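Local coordinates for protein beta-fructofuranosidase (Bifidobacterium adolescentis, PDB 6NOB) that probably hydrolyses terminal beta-D-fructofuranosides such as sucrose, as a beta-fructofuranosidase of glycoside hydrolase family 32, at residues A[220-225]-A[234-239]. Residues are numbered along the deposited sequence; the frame is centred on the assembly and turned at random.
Sequences YLTRHL and VTEYQT. With EDO (1,2-ethanediol), chain C.
R223 CB sits over one face of the Y237 ring, 3.8 Å from its centroid, a CH-pi contact made nearest CE2 and CZ; R223 O lies above the ring plane, offset toward the rim. Y237 CG stands between backbone N and carbonyl carbon (chi1 50°), which starts the ring toward the neighbouring strand. The H224 ring is met at its edge: ND1 donates in the ring plane to the anti side of E236 OE2 at 2.6 Å, with ring and carboxylate planes 75° apart. V234 CG1 approaches CE1 obliquely. OE2 also takes a salt bridge from R268, and OE1 accepts from F267 N, so the carboxylate is gripped at both oxygens; H224 NE2 is hydrogen-bonded to E226, which fixes the ring's rotation from its other nitrogen. The strands form an antiparallel beta hairpin, the two middle strands of a four-stranded antiparallel sheet, a blade of the five-bladed beta-propeller that houses catalysis in family 32. Backbone bonds pair L221 with T239, R223 with Y237 and L225 with T235. On the face bearing H224 and E236, T222 OG1 donates to a lone pair of Q238 OE1 (2.7 Å), the two side chains lying side by side. On the Y237 face, R223 CG packs on T239 CG2 at 3.9 Å, while E252 receives both the R223 guanidinium and T239 OG1.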
loop_
_atom_site.group_PDB
_atom_site.type_symbol
_atom_site.label_atom_id
_atom_site.label_comp_id
_atom_site.label_asym_id
_atom_site.label_seq_id
_atom_site.Cartn_x
_atom_site.Cartn_y
_atom_site.Cartn_z
ATOM N N TYR A 220 1.409 -11.246 11.459
ATOM C CA TYR A 220 0.024 -11.687 11.557
ATOM C C TYR A 220 -0.673 -11.264 10.275
ATOM O O TYR A 220 -0.700 -10.073 9.953
ATOM C CB TYR A 220 -0.673 -11.076 12.776
ATOM C CG TYR A 220 -0.107 -11.516 14.108
ATOM C CD1 TYR A 220 -0.630 -12.620 14.771
ATOM C CD2 TYR A 220 0.939 -10.822 14.710
ATOM C CE1 TYR A 220 -0.126 -13.027 15.990
ATOM C CE2 TYR A 220 1.453 -11.224 15.932
ATOM C CZ TYR A 220 0.914 -12.328 16.566
ATOM O OH TYR A 220 1.411 -12.739 17.783
ATOM N N LEU A 221 -1.224 -12.228 9.540
ATOM C CA LEU A 221 -1.787 -11.947 8.227
ATOM C C LEU A 221 -3.100 -12.694 8.044
ATOM O O LEU A 221 -3.454 -13.585 8.820
ATOM C CB LEU A 221 -0.811 -12.322 7.104
ATOM C CG LEU A 221 -0.520 -13.815 6.939
ATOM C CD1 LEU A 221 -0.491 -14.195 5.466
ATOM C CD2 LEU A 221 0.793 -14.180 7.613
ATOM N N THR A 222 -3.818 -12.317 6.991
ATOM C CA THR A 222 -5.067 -12.959 6.610
ATOM C C THR A 222 -4.808 -13.979 5.510
ATOM O O THR A 222 -4.108 -13.683 4.536
ATOM C CB THR A 222 -6.090 -11.930 6.123
ATOM O OG1 THR A 222 -6.468 -11.084 7.211
ATOM C CG2 THR A 222 -7.331 -12.625 5.563
ATOM N N ARG A 223 -5.362 -15.174 5.677
ATOM C CA ARG A 223 -5.464 -16.148 4.600
ATOM C C ARG A 223 -6.880 -16.089 4.043
ATOM O O ARG A 223 -7.850 -16.082 4.808
ATOM C CB ARG A 223 -5.140 -17.561 5.086
ATOM C CG ARG A 223 -3.655 -17.846 5.228
ATOM C CD ARG A 223 -3.009 -18.072 3.873
ATOM N NE ARG A 223 -1.554 -18.141 3.969
ATOM C CZ ARG A 223 -0.739 -18.197 2.921
ATOM N NH1 ARG A 223 -1.239 -18.193 1.694
ATOM N NH2 ARG A 223 0.574 -18.255 3.102
ATOM N N HIS A 224 -6.991 -16.030 2.720
ATOM C CA HIS A 224 -8.269 -15.886 2.038
ATOM C C HIS A 224 -8.518 -17.113 1.173
ATOM O O HIS A 224 -7.633 -17.538 0.421
ATOM C CB HIS A 224 -8.286 -14.616 1.183
ATOM C CG HIS A 224 -9.593 -14.354 0.499
ATOM N ND1 HIS A 224 -10.504 -13.429 0.965
ATOM C CD2 HIS A 224 -10.133 -14.876 -0.627
ATOM C CE1 HIS A 224 -11.551 -13.401 0.161
ATOM N NE2 HIS A 224 -11.352 -14.271 -0.813
ATOM N N LEU A 225 -9.716 -17.680 1.295
ATOM C CA LEU A 225 -10.157 -18.793 0.463
ATOM C C LEU A 225 -11.585 -18.515 0.026
ATOM O O LEU A 225 -12.458 -18.292 0.871
ATOM C CB LEU A 225 -10.074 -20.121 1.219
ATOM C CG LEU A 225 -10.829 -21.294 0.596
ATOM C CD1 LEU A 225 -10.196 -21.703 -0.727
ATOM C CD2 LEU A 225 -10.875 -22.465 1.564
ATOM N N VAL A 234 -16.730 -17.071 1.119
ATOM C CA VAL A 234 -15.497 -16.399 1.523
ATOM C C VAL A 234 -15.087 -16.888 2.905
ATOM O O VAL A 234 -15.856 -16.798 3.869
ATOM C CB VAL A 234 -15.672 -14.876 1.491
ATOM C CG1 VAL A 234 -14.571 -14.195 2.295
ATOM C CG2 VAL A 234 -15.679 -14.369 0.051
ATOM N N THR A 235 -13.870 -17.413 3.002
ATOM C CA THR A 235 -13.326 -17.968 4.238
ATOM C C THR A 235 -12.040 -17.214 4.560
ATOM O O THR A 235 -10.994 -17.476 3.957
ATOM C CB THR A 235 -13.073 -19.467 4.088
ATOM O OG1 THR A 235 -14.262 -20.109 3.611
ATOM C CG2 THR A 235 -12.667 -20.087 5.416
ATOM N N GLU A 236 -12.111 -16.280 5.505
ATOM C CA GLU A 236 -10.958 -15.485 5.908
ATOM C C GLU A 236 -10.633 -15.758 7.369
ATOM O O GLU A 236 -11.534 -15.806 8.212
ATOM C CB GLU A 236 -11.213 -13.992 5.675
ATOM C CG GLU A 236 -11.150 -13.607 4.203
ATOM C CD GLU A 236 -11.282 -12.115 3.962
ATOM O OE1 GLU A 236 -11.832 -11.409 4.836
ATOM O OE2 GLU A 236 -10.833 -11.649 2.893
ATOM N N TYR A 237 -9.346 -15.936 7.658
ATOM C CA TYR A 237 -8.864 -16.218 9.004
ATOM C C TYR A 237 -7.456 -15.655 9.138
ATOM O O TYR A 237 -6.794 -15.349 8.142
ATOM C CB TYR A 237 -8.894 -17.722 9.306
ATOM C CG TYR A 237 -8.251 -18.580 8.239
ATOM C CD1 TYR A 237 -8.967 -18.974 7.111
ATOM C CD2 TYR A 237 -6.933 -19.002 8.359
ATOM C CE1 TYR A 237 -8.383 -19.758 6.135
ATOM C CE2 TYR A 237 -6.341 -19.789 7.387
ATOM C CZ TYR A 237 -7.071 -20.163 6.276
ATOM O OH TYR A 237 -6.489 -20.946 5.301
ATOM N N GLN A 238 -7.001 -15.514 10.383
ATOM C CA GLN A 238 -5.727 -14.871 10.691
ATOM C C GLN A 238 -4.697 -15.905 11.130
ATOM O O GLN A 238 -4.984 -16.754 11.980
ATOM C CB GLN A 238 -5.899 -13.810 11.780
ATOM C CG GLN A 238 -7.235 -13.090 11.748
ATOM C CD GLN A 238 -7.515 -12.436 10.407
ATOM O OE1 GLN A 238 -6.596 -12.052 9.680
ATOM N NE2 GLN A 238 -8.792 -12.309 10.074
ATOM N N THR A 239 -3.495 -15.815 10.563
ATOM C CA THR A 239 -2.405 -16.735 10.857
ATOM C C THR A 239 -1.171 -15.950 11.290
ATOM O O THR A 239 -1.118 -14.721 11.193
ATOM C CB THR A 239 -2.068 -17.615 9.642
ATOM O OG1 THR A 239 -1.448 -16.816 8.626
ATOM C CG2 THR A 239 -3.329 -18.253 9.073
HETATM C C1 EDO C . -13.783 -19.121 9.389
HETATM O O1 EDO C . -14.857 -18.173 9.396
HETATM C C2 EDO C . -12.444 -18.430 9.627
HETATM O O2 EDO C . -12.609 -17.257 10.436
#